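Long-range contacts in probable aminotransferase (PDB 5YKT), which is a probable class-III aminotransferase of the fold type I family, a dimer that holds 4'-deoxy-4'-aminopyridoxal-5'-phosphate at pockets to which both subunits contribute: residues E260-S265 with G383-Y388; V160-N165 with V223-F228; A286-G291 with A337-T342; L147-M152 with F323-T328. The protein carries 1 engineered substitution. All coordinates share one frame; numbering follows the deposited sequence.

Interaction 1 (E260-S265 with G383-Y388). With PMP (4'-deoxy-4'-aminopyridoxal-5'-phosphate), chain C.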
loop_
_atom_site.group_PDB
_atom_site.type_symbol
_atom_site.label_atom_id
_atom_site.label_comp_id
_atom_site.label_asym_id
_atom_site.label_seq_id
_atom_site.Cartn_x
_atom_site.Cartn_y
_atom_site.Cartn_z
ATOM N N GLU A 260 14.995 5.719 -4.283
ATOM C CA GLU A 260 15.443 6.846 -3.472
ATOM C C GLU A 260 14.590 7.078 -2.224
ATOM O O GLU A 260 14.630 8.155 -1.623
ATOM C CB GLU A 260 15.509 8.109 -4.331
ATOM C CG GLU A 260 16.586 8.007 -5.406
ATOM C CD GLU A 260 17.615 9.121 -5.348
ATOM O OE1 GLU A 260 17.956 9.580 -4.233
ATOM O OE2 GLU A 260 18.123 9.485 -6.419
ATOM N N THR A 261 13.875 6.044 -1.807
ATOM C CA THR A 261 13.025 6.112 -0.627
ATOM C C THR A 261 13.761 6.669 0.598
ATOM O O THR A 261 13.162 7.438 1.355
ATOM C CB THR A 261 12.417 4.726 -0.355
ATOM O OG1 THR A 261 11.564 4.400 -1.461
ATOM C CG2 THR A 261 11.584 4.685 0.926
ATOM N N HIS A 262 15.017 6.272 0.787
ATOM C CA HIS A 262 15.887 6.880 1.802
ATOM C C HIS A 262 16.865 7.920 1.277
ATOM O O HIS A 262 17.147 8.918 1.972
ATOM C CB HIS A 262 16.693 5.812 2.551
ATOM C CG HIS A 262 15.897 5.049 3.549
ATOM N ND1 HIS A 262 16.388 3.917 4.159
ATOM C CD2 HIS A 262 14.689 5.286 4.101
ATOM C CE1 HIS A 262 15.482 3.465 5.013
ATOM N NE2 HIS A 262 14.437 4.274 4.988
ATOM N N THR A 263 17.432 7.691 0.096
ATOM C CA THR A 263 18.489 8.554 -0.417
ATOM C C THR A 263 17.981 9.935 -0.862
ATOM O O THR A 263 18.788 10.807 -1.158
ATOM C CB THR A 263 19.321 7.877 -1.512
ATOM O OG1 THR A 263 18.472 7.481 -2.582
ATOM C CG2 THR A 263 20.056 6.686 -0.968
ATOM N N ILE A 264 16.674 10.155 -0.844
ATOM C CA ILE A 264 16.083 11.497 -0.931
ATOM C C ILE A 264 16.639 12.458 0.137
ATOM O O ILE A 264 16.601 13.667 -0.038
ATOM C CB ILE A 264 14.538 11.436 -0.905
ATOM C CG1 ILE A 264 13.889 12.760 -1.315
ATOM C CG2 ILE A 264 14.044 11.000 0.465
ATOM C CD1 ILE A 264 14.301 13.280 -2.671
ATOM N N SER A 265 17.233 11.924 1.208
ATOM C CA SER A 265 17.964 12.778 2.150
ATOM C C SER A 265 19.145 13.541 1.547
ATOM O O SER A 265 19.610 14.501 2.149
ATOM C CB SER A 265 18.472 11.957 3.322
ATOM O OG SER A 265 19.481 11.041 2.902
ATOM N N GLY A 383 23.654 13.646 3.104
ATOM C CA GLY A 383 22.741 14.756 3.272
ATOM C C GLY A 383 22.252 14.867 4.700
ATOM O O GLY A 383 23.046 15.081 5.595
ATOM N N ALA A 384 20.951 14.717 4.906
ATOM C CA ALA A 384 20.338 14.845 6.227
ATOM C C ALA A 384 20.409 13.586 7.101
ATOM O O ALA A 384 20.005 13.630 8.268
ATOM C CB ALA A 384 18.886 15.256 6.057
ATOM N N ARG A 385 20.900 12.477 6.536
ATOM C CA ARG A 385 20.866 11.165 7.183
ATOM C C ARG A 385 22.275 10.765 7.599
ATOM O O ARG A 385 23.185 10.731 6.766
ATOM C CB ARG A 385 20.298 10.156 6.185
ATOM C CG ARG A 385 19.939 8.804 6.753
ATOM C CD ARG A 385 19.434 7.851 5.673
ATOM N NE ARG A 385 18.953 6.621 6.308
ATOM C CZ ARG A 385 17.705 6.398 6.732
ATOM N NH1 ARG A 385 16.724 7.275 6.530
ATOM N NH2 ARG A 385 17.436 5.251 7.351
ATOM N N VAL A 386 22.459 10.463 8.885
ATOM C CA VAL A 386 23.744 10.090 9.446
ATOM C C VAL A 386 23.657 8.711 10.083
ATOM O O VAL A 386 22.746 8.459 10.843
ATOM C CB VAL A 386 24.163 11.091 10.542
ATOM C CG1 VAL A 386 25.495 10.697 11.192
ATOM C CG2 VAL A 386 24.241 12.498 9.954
ATOM N N GLU A 387 24.613 7.829 9.799
ATOM C CA GLU A 387 24.594 6.494 10.381
ATOM C C GLU A 387 25.989 6.000 10.657
ATOM O O GLU A 387 26.878 6.199 9.842
ATOM C CB GLU A 387 23.872 5.500 9.465
ATOM C CG GLU A 387 23.768 4.079 10.007
ATOM C CD GLU A 387 22.578 3.288 9.475
ATOM O OE1 GLU A 387 21.982 3.716 8.472
ATOM O OE2 GLU A 387 22.262 2.220 10.062
ATOM N N TYR A 388 26.146 5.342 11.801
ATOM C CA TYR A 388 27.400 4.682 12.138
ATOM C C TYR A 388 27.283 3.153 12.045
ATOM O O TYR A 388 26.173 2.583 12.057
ATOM C CB TYR A 388 27.945 5.166 13.478
ATOM C CG TYR A 388 27.001 5.152 14.644
ATOM C CD1 TYR A 388 26.179 6.245 14.920
ATOM C CD2 TYR A 388 26.955 4.055 15.504
ATOM C CE1 TYR A 388 25.319 6.232 16.002
ATOM C CE2 TYR A 388 26.103 4.035 16.597
ATOM C CZ TYR A 388 25.287 5.127 16.837
ATOM O OH TYR A 388 24.451 5.107 17.925
HETATM N N1 PMP C . 12.795 1.129 -0.535
HETATM C C2 PMP C . 13.688 1.431 0.431
HETATM C C2A PMP C . 15.094 1.849 0.095
HETATM C C3 PMP C . 13.264 1.395 1.835
HETATM O O3 PMP C . 14.121 1.688 2.840
HETATM C C4 PMP C . 11.893 0.993 2.171
HETATM C C4A PMP C . 11.471 0.950 3.612
HETATM N N4A PMP C . 11.786 2.220 4.252
HETATM C C5 PMP C . 11.014 0.681 1.026
HETATM C C6 PMP C . 11.526 0.753 -0.262
HETATM C C5A PMP C . 9.595 0.225 1.261
HETATM O O4P PMP C . 8.791 1.276 1.779
HETATM P P PMP C . 7.391 0.849 2.441
HETATM O O1P PMP C . 7.685 0.085 3.683
HETATM O O2P PMP C . 6.695 0.065 1.344
HETATM O O3P PMP C . 6.748 2.171 2.739
HETATM O O HOH W 1 16.484 9.280 4.634
#

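Interaction 2 (V160-N165 with V223-F228). With PMP (4'-deoxy-4'-aminopyridoxal-5'-phosphate), chain C.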
loop_
_atom_site.group_PDB
_atom_site.type_symbol
_atom_site.label_atom_id
_atom_site.label_comp_id
_atom_site.label_asym_id
_atom_site.label_seq_id
_atom_site.Cartn_x
_atom_site.Cartn_y
_atom_site.Cartn_z
ATOM N N VAL A 160 17.874 -8.356 -10.916
ATOM C CA VAL A 160 19.095 -8.266 -10.111
ATOM C C VAL A 160 18.844 -7.347 -8.926
ATOM O O VAL A 160 18.380 -6.215 -9.096
ATOM C CB VAL A 160 20.302 -7.751 -10.924
ATOM C CG1 VAL A 160 21.452 -7.342 -10.008
ATOM C CG2 VAL A 160 20.770 -8.837 -11.896
ATOM N N VAL A 161 19.185 -7.837 -7.735
ATOM C CA VAL A 161 19.220 -7.025 -6.522
ATOM C C VAL A 161 20.584 -7.258 -5.872
ATOM O O VAL A 161 21.310 -8.182 -6.247
ATOM C CB VAL A 161 18.078 -7.333 -5.534
ATOM C CG1 VAL A 161 16.738 -7.043 -6.197
ATOM C CG2 VAL A 161 18.090 -8.786 -5.069
ATOM N N PHE A 162 20.894 -6.430 -4.885
ATOM C CA PHE A 162 22.181 -6.486 -4.224
ATOM C C PHE A 162 22.037 -7.097 -2.837
ATOM O O PHE A 162 20.994 -6.967 -2.185
ATOM C CB PHE A 162 22.835 -5.090 -4.196
ATOM C CG PHE A 162 23.145 -4.571 -5.568
ATOM C CD1 PHE A 162 24.249 -5.030 -6.235
ATOM C CD2 PHE A 162 22.303 -3.692 -6.230
ATOM C CE1 PHE A 162 24.553 -4.603 -7.515
ATOM C CE2 PHE A 162 22.613 -3.255 -7.520
ATOM C CZ PHE A 162 23.757 -3.696 -8.150
ATOM N N ASN A 163 23.082 -7.789 -2.399
ATOM C CA ASN A 163 23.063 -8.446 -1.104
ATOM C C ASN A 163 22.852 -7.416 0.012
ATOM O O ASN A 163 23.478 -6.360 0.012
ATOM C CB ASN A 163 24.351 -9.235 -0.880
ATOM C CG ASN A 163 24.265 -10.194 0.286
ATOM O OD1 ASN A 163 23.212 -10.775 0.557
ATOM N ND2 ASN A 163 25.394 -10.417 0.947
ATOM N N CYS A 164 21.933 -7.730 0.920
ATOM C CA CYS A 164 21.547 -6.873 2.061
ATOM C C CYS A 164 20.815 -5.602 1.647
ATOM O O CYS A 164 20.787 -4.618 2.385
ATOM C CB CYS A 164 22.734 -6.582 2.981
ATOM S SG CYS A 164 23.516 -8.100 3.564
ATOM N N ASN A 165 20.121 -5.664 0.506
ATOM C CA ASN A 165 19.187 -4.638 0.108
ATOM C C ASN A 165 18.000 -4.547 1.058
ATOM O O ASN A 165 17.735 -5.463 1.844
ATOM C CB ASN A 165 18.633 -4.956 -1.293
ATOM C CG ASN A 165 17.666 -6.139 -1.292
ATOM O OD1 ASN A 165 16.518 -5.998 -0.882
ATOM N ND2 ASN A 165 18.133 -7.308 -1.744
ATOM N N VAL A 223 17.729 -4.109 -13.032
ATOM C CA VAL A 223 18.508 -4.009 -11.817
ATOM C C VAL A 223 17.781 -3.036 -10.904
ATOM O O VAL A 223 17.464 -1.904 -11.319
ATOM C CB VAL A 223 19.936 -3.468 -12.093
ATOM C CG1 VAL A 223 20.675 -3.243 -10.776
ATOM C CG2 VAL A 223 20.723 -4.427 -12.984
ATOM N N LEU A 224 17.498 -3.470 -9.677
ATOM C CA LEU A 224 16.816 -2.633 -8.693
ATOM C C LEU A 224 17.813 -2.332 -7.583
ATOM O O LEU A 224 18.392 -3.246 -7.029
ATOM C CB LEU A 224 15.605 -3.362 -8.110
ATOM C CG LEU A 224 14.884 -2.717 -6.913
ATOM C CD1 LEU A 224 14.369 -1.329 -7.278
ATOM C CD2 LEU A 224 13.709 -3.567 -6.452
ATOM N N THR A 225 17.997 -1.054 -7.251
ATOM C CA THR A 225 18.979 -0.686 -6.226
ATOM C C THR A 225 18.753 0.696 -5.657
ATOM O O THR A 225 18.274 1.599 -6.346
ATOM C CB THR A 225 20.411 -0.728 -6.805
ATOM O OG1 THR A 225 21.373 -0.547 -5.756
ATOM C CG2 THR A 225 20.645 0.312 -7.925
ATOM N N GLU A 226 19.123 0.877 -4.386
ATOM C CA GLU A 226 19.362 2.227 -3.899
ATOM C C GLU A 226 20.672 2.710 -4.540
ATOM O O GLU A 226 21.548 1.903 -4.824
ATOM C CB GLU A 226 19.547 2.248 -2.400
ATOM C CG GLU A 226 18.343 1.847 -1.578
ATOM C CD GLU A 226 18.624 2.055 -0.114
ATOM O OE1 GLU A 226 18.340 3.168 0.370
ATOM O OE2 GLU A 226 19.186 1.130 0.529
ATOM N N PRO A 227 20.811 4.022 -4.761
ATOM C CA PRO A 227 22.095 4.528 -5.299
ATOM C C PRO A 227 23.227 4.554 -4.269
ATOM O O PRO A 227 24.412 4.688 -4.630
ATOM C CB PRO A 227 21.733 5.930 -5.763
ATOM C CG PRO A 227 20.609 6.360 -4.850
ATOM C CD PRO A 227 19.832 5.108 -4.519
ATOM N N PHE A 228 22.859 4.420 -3.001
ATOM C CA PHE A 228 23.750 4.438 -1.867
ATOM C C PHE A 228 22.980 3.565 -0.885
ATOM O O PHE A 228 21.821 3.886 -0.572
ATOM C CB PHE A 228 23.857 5.904 -1.425
ATOM C CG PHE A 228 24.867 6.188 -0.364
ATOM C CD1 PHE A 228 24.646 5.810 0.949
ATOM C CD2 PHE A 228 25.993 6.955 -0.661
ATOM C CE1 PHE A 228 25.574 6.112 1.924
ATOM C CE2 PHE A 228 26.920 7.270 0.332
ATOM C CZ PHE A 228 26.700 6.848 1.621
HETATM N N1 PMP C . 12.795 1.129 -0.535
HETATM C C2 PMP C . 13.688 1.431 0.431
HETATM C C2A PMP C . 15.094 1.849 0.095
HETATM C C3 PMP C . 13.264 1.395 1.835
HETATM O O3 PMP C . 14.121 1.688 2.840
HETATM C C4 PMP C . 11.893 0.993 2.171
HETATM C C4A PMP C . 11.471 0.950 3.612
HETATM N N4A PMP C . 11.786 2.220 4.252
HETATM C C5 PMP C . 11.014 0.681 1.026
HETATM C C6 PMP C . 11.526 0.753 -0.262
HETATM C C5A PMP C . 9.595 0.225 1.261
HETATM O O4P PMP C . 8.791 1.276 1.779
HETATM P P PMP C . 7.391 0.849 2.441
HETATM O O1P PMP C . 7.685 0.085 3.683
HETATM O O2P PMP C . 6.695 0.065 1.344
HETATM O O3P PMP C . 6.748 2.171 2.739
HETATM O O HOH W 2 19.172 -4.024 -4.567
#

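Interaction 3 (A286-G291 with A337-T342). Engineered in segment 286-291: Ala286 (natural residue Lys).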
loop_
_atom_site.group_PDB
_atom_site.type_symbol
_atom_site.label_atom_id
_atom_site.label_comp_id
_atom_site.label_asym_id
_atom_site.label_seq_id
_atom_site.Cartn_x
_atom_site.Cartn_y
_atom_site.Cartn_z
ATOM N N ALA A 286 6.990 7.405 0.882
ATOM C CA ALA A 286 5.912 8.210 1.470
ATOM C C ALA A 286 6.308 9.492 2.177
ATOM O O ALA A 286 5.420 10.259 2.540
ATOM C CB ALA A 286 5.076 7.348 2.400
ATOM N N CYS A 287 7.602 9.781 2.329
ATOM C CA CYS A 287 7.992 11.083 2.857
ATOM C C CYS A 287 7.310 12.276 2.169
ATOM O O CYS A 287 7.222 13.368 2.733
ATOM C CB CYS A 287 9.503 11.271 2.789
ATOM S SG CYS A 287 10.201 11.222 1.140
ATOM N N ILE A 288 6.850 12.070 0.935
ATOM C CA ILE A 288 6.287 13.152 0.129
ATOM C C ILE A 288 4.817 13.489 0.389
ATOM O O ILE A 288 4.325 14.445 -0.175
ATOM C CB ILE A 288 6.479 12.872 -1.385
ATOM C CG1 ILE A 288 5.702 11.631 -1.832
ATOM C CG2 ILE A 288 7.960 12.751 -1.710
ATOM C CD1 ILE A 288 5.876 11.284 -3.295
ATOM N N ALA A 289 4.102 12.740 1.217
ATOM C CA ALA A 289 2.658 12.952 1.395
ATOM C C ALA A 289 2.181 13.024 2.843
ATOM O O ALA A 289 1.048 12.699 3.161
ATOM C CB ALA A 289 1.875 11.882 0.635
ATOM N N GLY A 290 3.053 13.500 3.727
ATOM C CA GLY A 290 2.655 13.910 5.061
ATOM C C GLY A 290 2.045 12.867 5.975
ATOM O O GLY A 290 1.235 13.208 6.846
ATOM N N GLY A 291 2.443 11.612 5.787
ATOM C CA GLY A 291 1.860 10.502 6.549
ATOM C C GLY A 291 0.731 9.762 5.874
ATOM O O GLY A 291 0.210 8.783 6.412
ATOM N N ALA A 337 -2.840 16.238 -2.925
ATOM C CA ALA A 337 -2.846 17.483 -2.173
ATOM C C ALA A 337 -1.638 17.574 -1.246
ATOM O O ALA A 337 -0.992 18.611 -1.177
ATOM C CB ALA A 337 -4.124 17.634 -1.364
ATOM N N ALA A 338 -1.350 16.483 -0.541
ATOM C CA ALA A 338 -0.218 16.449 0.371
ATOM C C ALA A 338 1.118 16.551 -0.363
ATOM O O ALA A 338 2.027 17.248 0.083
ATOM C CB ALA A 338 -0.268 15.193 1.226
ATOM N N MET A 339 1.237 15.859 -1.493
ATOM C CA MET A 339 2.435 15.977 -2.357
ATOM C C MET A 339 2.668 17.387 -2.852
ATOM O O MET A 339 3.802 17.883 -2.828
ATOM C CB MET A 339 2.364 15.025 -3.552
ATOM C CG MET A 339 2.500 13.585 -3.179
ATOM S SD MET A 339 2.265 12.609 -4.688
ATOM C CE MET A 339 2.105 11.007 -3.919
ATOM N N ARG A 340 1.608 18.052 -3.298
ATOM C CA ARG A 340 1.756 19.420 -3.778
ATOM C C ARG A 340 2.316 20.319 -2.673
ATOM O O ARG A 340 3.273 21.069 -2.883
ATOM C CB ARG A 340 0.428 19.941 -4.298
ATOM C CG ARG A 340 0.491 21.371 -4.749
ATOM C CD ARG A 340 -0.757 21.747 -5.485
ATOM N NE ARG A 340 -0.649 23.084 -6.047
ATOM C CZ ARG A 340 -1.506 23.585 -6.932
ATOM N NH1 ARG A 340 -2.566 22.882 -7.337
ATOM N NH2 ARG A 340 -1.297 24.800 -7.418
ATOM N N ALA A 341 1.735 20.220 -1.485
ATOM C CA ALA A 341 2.220 21.011 -0.342
ATOM C C ALA A 341 3.657 20.693 -0.000
ATOM O O ALA A 341 4.460 21.604 0.266
ATOM C CB ALA A 341 1.334 20.797 0.858
ATOM N N THR A 342 4.004 19.405 -0.020
ATOM C CA THR A 342 5.366 19.002 0.324
ATOM C C THR A 342 6.379 19.527 -0.671
ATOM O O THR A 342 7.399 20.119 -0.282
ATOM C CB THR A 342 5.455 17.481 0.437
ATOM O OG1 THR A 342 4.548 17.052 1.452
ATOM C CG2 THR A 342 6.853 17.044 0.813
HETATM O O HOH W 3 5.356 15.350 3.467
#

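Interaction 4 (L147-M152 with F323-T328). With PMP (4'-deoxy-4'-aminopyridoxal-5'-phosphate), chain E.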
loop_
_atom_site.group_PDB
_atom_site.type_symbol
_atom_site.label_atom_id
_atom_site.label_comp_id
_atom_site.label_asym_id
_atom_site.label_seq_id
_atom_site.Cartn_x
_atom_site.Cartn_y
_atom_site.Cartn_z
ATOM N N LEU A 147 8.721 -3.537 -11.513
ATOM C CA LEU A 147 9.283 -4.836 -11.890
ATOM C C LEU A 147 8.374 -5.587 -12.867
ATOM O O LEU A 147 8.856 -6.146 -13.855
ATOM C CB LEU A 147 9.623 -5.706 -10.685
ATOM C CG LEU A 147 10.785 -5.193 -9.832
ATOM C CD1 LEU A 147 10.963 -6.060 -8.604
ATOM C CD2 LEU A 147 12.103 -5.092 -10.587
ATOM N N ARG A 148 7.076 -5.550 -12.600
ATOM C CA ARG A 148 6.074 -6.142 -13.503
ATOM C C ARG A 148 6.182 -5.548 -14.902
ATOM O O ARG A 148 6.242 -6.281 -15.905
ATOM C CB ARG A 148 4.657 -5.964 -12.942
ATOM C CG ARG A 148 3.536 -6.306 -13.904
ATOM C CD ARG A 148 2.146 -6.209 -13.249
ATOM N NE ARG A 148 1.933 -7.308 -12.327
ATOM C CZ ARG A 148 1.575 -8.544 -12.687
ATOM N NH1 ARG A 148 1.322 -8.844 -13.961
ATOM N NH2 ARG A 148 1.459 -9.494 -11.766
ATOM N N LEU A 149 6.227 -4.224 -14.979
ATOM C CA LEU A 149 6.312 -3.543 -16.267
ATOM C C LEU A 149 7.621 -3.871 -16.973
ATOM O O LEU A 149 7.636 -4.047 -18.188
ATOM C CB LEU A 149 6.122 -2.042 -16.107
ATOM C CG LEU A 149 4.688 -1.665 -15.691
ATOM C CD1 LEU A 149 4.646 -0.205 -15.302
ATOM C CD2 LEU A 149 3.682 -1.942 -16.795
ATOM N N CYS A 150 8.713 -3.979 -16.221
ATOM C CA CYS A 150 9.980 -4.378 -16.806
ATOM C C CYS A 150 9.945 -5.785 -17.381
ATOM O O CYS A 150 10.506 -6.022 -18.455
ATOM C CB CYS A 150 11.131 -4.251 -15.815
ATOM S SG CYS A 150 11.558 -2.538 -15.471
ATOM N N ARG A 151 9.308 -6.721 -16.685
ATOM C CA ARG A 151 9.136 -8.071 -17.235
ATOM C C ARG A 151 8.270 -8.035 -18.501
ATOM O O ARG A 151 8.590 -8.694 -19.492
ATOM C CB ARG A 151 8.553 -9.029 -16.199
ATOM C CG ARG A 151 9.497 -9.300 -15.036
ATOM C CD ARG A 151 8.991 -10.473 -14.225
ATOM N NE ARG A 151 9.916 -10.866 -13.167
ATOM C CZ ARG A 151 9.901 -10.431 -11.906
ATOM N NH1 ARG A 151 9.007 -9.572 -11.462
ATOM N NH2 ARG A 151 10.822 -10.902 -11.055
ATOM N N MET A 152 7.207 -7.241 -18.478
ATOM C CA MET A 152 6.326 -7.108 -19.638
ATOM C C MET A 152 7.045 -6.565 -20.860
ATOM O O MET A 152 6.923 -7.134 -21.954
ATOM C CB MET A 152 5.133 -6.210 -19.322
ATOM C CG MET A 152 4.133 -6.861 -18.392
ATOM S SD MET A 152 2.912 -5.700 -17.770
ATOM C CE MET A 152 2.187 -5.090 -19.277
ATOM N N PHE A 323 -4.789 -5.054 -15.080
ATOM C CA PHE A 323 -3.517 -5.500 -15.651
ATOM C C PHE A 323 -2.499 -5.944 -14.594
ATOM O O PHE A 323 -1.300 -5.998 -14.872
ATOM C CB PHE A 323 -2.920 -4.440 -16.598
ATOM C CG PHE A 323 -3.867 -4.001 -17.673
ATOM C CD1 PHE A 323 -4.174 -4.853 -18.732
ATOM C CD2 PHE A 323 -4.435 -2.733 -17.652
ATOM C CE1 PHE A 323 -5.031 -4.444 -19.741
ATOM C CE2 PHE A 323 -5.302 -2.333 -18.660
ATOM C CZ PHE A 323 -5.592 -3.189 -19.699
ATOM N N GLY A 324 -2.971 -6.260 -13.391
ATOM C CA GLY A 324 -2.108 -6.786 -12.325
ATOM C C GLY A 324 -1.444 -5.758 -11.424
ATOM O O GLY A 324 -0.672 -6.119 -10.541
ATOM N N PHE A 325 -1.753 -4.471 -11.603
ATOM C CA PHE A 325 -1.134 -3.435 -10.787
ATOM C C PHE A 325 -2.076 -2.255 -10.641
ATOM O O PHE A 325 -3.210 -2.291 -11.143
ATOM C CB PHE A 325 0.261 -3.055 -11.317
ATOM C CG PHE A 325 0.276 -2.280 -12.603
ATOM C CD1 PHE A 325 -0.045 -2.885 -13.807
ATOM C CD2 PHE A 325 0.653 -0.947 -12.617
ATOM C CE1 PHE A 325 -0.009 -2.178 -14.970
ATOM C CE2 PHE A 325 0.694 -0.219 -13.780
ATOM C CZ PHE A 325 0.352 -0.834 -14.971
ATOM N N GLY A 326 -1.600 -1.217 -9.949
ATOM C CA GLY A 326 -2.445 -0.133 -9.517
ATOM C C GLY A 326 -3.042 -0.541 -8.201
ATOM O O GLY A 326 -2.746 -1.616 -7.696
ATOM N N GLY A 327 -3.946 0.280 -7.697
ATOM C CA GLY A 327 -4.621 0.013 -6.444
ATOM C C GLY A 327 -5.744 0.988 -6.238
ATOM O O GLY A 327 -5.720 2.081 -6.795
ATOM N N THR A 328 -6.748 0.602 -5.464
ATOM C CA THR A 328 -8.003 1.366 -5.417
ATOM C C THR A 328 -7.838 2.804 -4.906
ATOM O O THR A 328 -8.489 3.717 -5.405
ATOM C CB THR A 328 -9.041 0.591 -4.605
ATOM O OG1 THR A 328 -9.188 -0.707 -5.193
ATOM C CG2 THR A 328 -10.400 1.278 -4.610
HETATM N N1 PMP E . -10.254 -7.423 -2.250
HETATM C C2 PMP E . -11.375 -7.153 -2.937
HETATM C C2A PMP E . -12.593 -8.022 -2.788
HETATM C C3 PMP E . -11.400 -5.982 -3.825
HETATM O O3 PMP E . -12.506 -5.659 -4.545
HETATM C C4 PMP E . -10.193 -5.152 -3.937
HETATM C C4A PMP E . -10.212 -3.965 -4.860
HETATM N N4A PMP E . -11.211 -3.054 -4.345
HETATM C C5 PMP E . -9.025 -5.561 -3.139
HETATM C C6 PMP E . -9.125 -6.690 -2.335
HETATM C C5A PMP E . -7.728 -4.785 -3.206
HETATM O O4P PMP E . -7.911 -3.474 -2.706
HETATM P P PMP E . -6.749 -2.403 -3.019
HETATM O O1P PMP E . -5.448 -3.054 -2.590
HETATM O O2P PMP E . -7.160 -1.226 -2.169
HETATM O O3P PMP E . -6.838 -2.118 -4.489
HETATM O O HOH W 4 0.464 -7.314 -16.374
HETATM O O HOH W 5 2.036 -6.260 -9.735
#

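Interaction 1 (E260-S265 with G383-Y388)
His262 and Arg385 form a stack: the guanidinium lies on the imidazole with centres 3.9 Å apart and planes only 16° from parallel. Arg385 NH2 sits over the ring's rim, 3.5 Å from His262 CE1. On the opposite face PMP O3 is 3.1 Å from His262 CE1: His262 belongs to the PMP pocket, and Arg385 backs it from the face away from the ligand, in the second shell. The extended Arg385 chain, CG anti to the backbone N (chi1 -169°), carries the guanidinium there. Among polar contacts, the backbone bond from Ala384 N to Ser265 O measures 3.1 Å, and Gly383 CA adds a C-H...O contact to the same oxygen. A water accepts from Arg385 NH1 and donates to His262 O. Thr230 binds His262 ND1 and Ser85 binds Arg385 NH1. Ser265 OG, hydrogen-bonded to Ile382 O, also packs against Arg385 CB at 3.5 Å. The loop after strand 255-259 thus meets the start of strand 385-389, Ala384 packing on Met355 of helix 349-373.

Interaction 2 (V160-N165 with V223-F228)
Val160 and Val223 form a parallel beta bridge between neighbouring strands of the seven-stranded sheet at the centre of this aminotransferase fold, their CA atoms 4.6 Å apart. Leu224 N donates to Val160 O at 2.9 Å with an N-H...O angle of 174°. The axes of strands 160-162 and 223-225 diverge by 26°, and past the bond a water stands between them, accepting from Phe162 N and donating to Leu224 O. On the same side as the paired valines, Phe162 CE2 lies 3.8 Å from Val223 CG1 and Phe162 CD2 3.3 Å from Thr225 OG1; both approach the ring obliquely. Thr225 OG1, anti to its own nitrogen (chi1 -172°), donates to Glu226 O at 2.6 Å. Within 160-165, Phe162 O is gripped by Asn165 N and Asn165 ND2 from opposite faces of its carbonyl plane, closing a type II turn. One water thus replaces a direct strand bond, while Asn165 and Thr225 satisfy carbonyls of their own segments, just before Glu226, whose OE1 lies 3.5 Å from PMP C2A.

Interaction 3 (A286-G291 with A337-T342)
Thr342 OG1 is met by three oxygens: Ile288 O across the contact at 3.1 Å, Ala338 O one helical turn back at 2.9 Å, and a water. The water donates to Thr342 OG1 and to Cys287 O, tying the loop to the helix a second time. OG1 is anti to the carbonyl carbon of Thr342 (chi1 -60°), which puts it within range of both carbonyls. Ile288 O is also approached by Met339 CA at 3.3 Å, a C-H...O contact with 154° at the hydrogen. Apolar groups flank this polar centre. The extended Met339 side chain crosses that of Ile288 at a slant, its CE 3.8 Å from Ile288 CD1, and the methyls Ala289 CB and Ala338 CB lie 4.0 Å apart. Ala286, engineered in place of lysine, points away from the helix and packs on Leu329 of the second subunit. The loop between strands 281-284 and 295-299 lies against helix 333-346, whose Ala338 and Thr342 also touch helix 94-104, while Ile288 and Met339 share Val296 of strand 295-299.

Interaction 4 (L147-M152 with F323-T328)
The guanidinium of Arg148 is laid over Gly324, whose CA stands 4.0 Å above the centre of the guanidinium plane. With no side chain at Gly324, the group can close directly on the backbone. The arginine chain leaves the helix with CG anti to its nitrogen and then bends at chi3 (-72°), which swings the guanidinium across the loop. Arg148 NE lies 3.4 Å from Gly324 O, but the angle is too poor for a bond; instead a water in the guanidinium plane accepts from Arg148 NE and donates to Gly324 O, 2.8 Å from each atom. A second water similarly joins Arg148 NH1 to Phe323 O. The charged end continues into the dimer interface, where Arg148 NH2 forms a salt bridge with Asp171 of the second subunit and NH1 bonds His190 O of that subunit. Helix 139-154 is thereby linked to the loop before helix 333-346, and in this fold the loop reaches a pocket shared between subunits: Thr328 N binds the phosphate oxygen O3P of PMP at 2.9 Å and Thr328 OG1 binds it at 2.8 Å. Beside the arginine's aliphatic part, Leu149 and Phe325 meet at about a right angle, Leu149 CD2 lying 4.0 Å from Phe325 CZ. Arg148 CD approaches the same ring obliquely, 4.0 Å from Phe325 CD1, and His48 of the second subunit stacks on the phenyl ring.

Along the chain, interaction 4 opens first and spans interaction 2; interaction 1 opens next, and interaction 3 lies between its segments. Interaction 4 therefore crosses both 1 and 3. Interactions 1 and 2 have centres 15 Å apart and touch through Thr263 and Pro227, following adjacent strands 255-259 and 220-225 of the central sheet to one PMP. Helix 139-154 of interaction 4 runs on to strand 158-162 of interaction 2, and Leu147 meets Leu224. Interaction 3, its centre 18 Å from that of interaction 1, touches it through Cys287 and Ile264. Interactions 3 and 4, centres 23 Å apart, both contact the second subunit, and 323-328 reaches another PMP, so sheet, ligand pockets and dimer interface are joined.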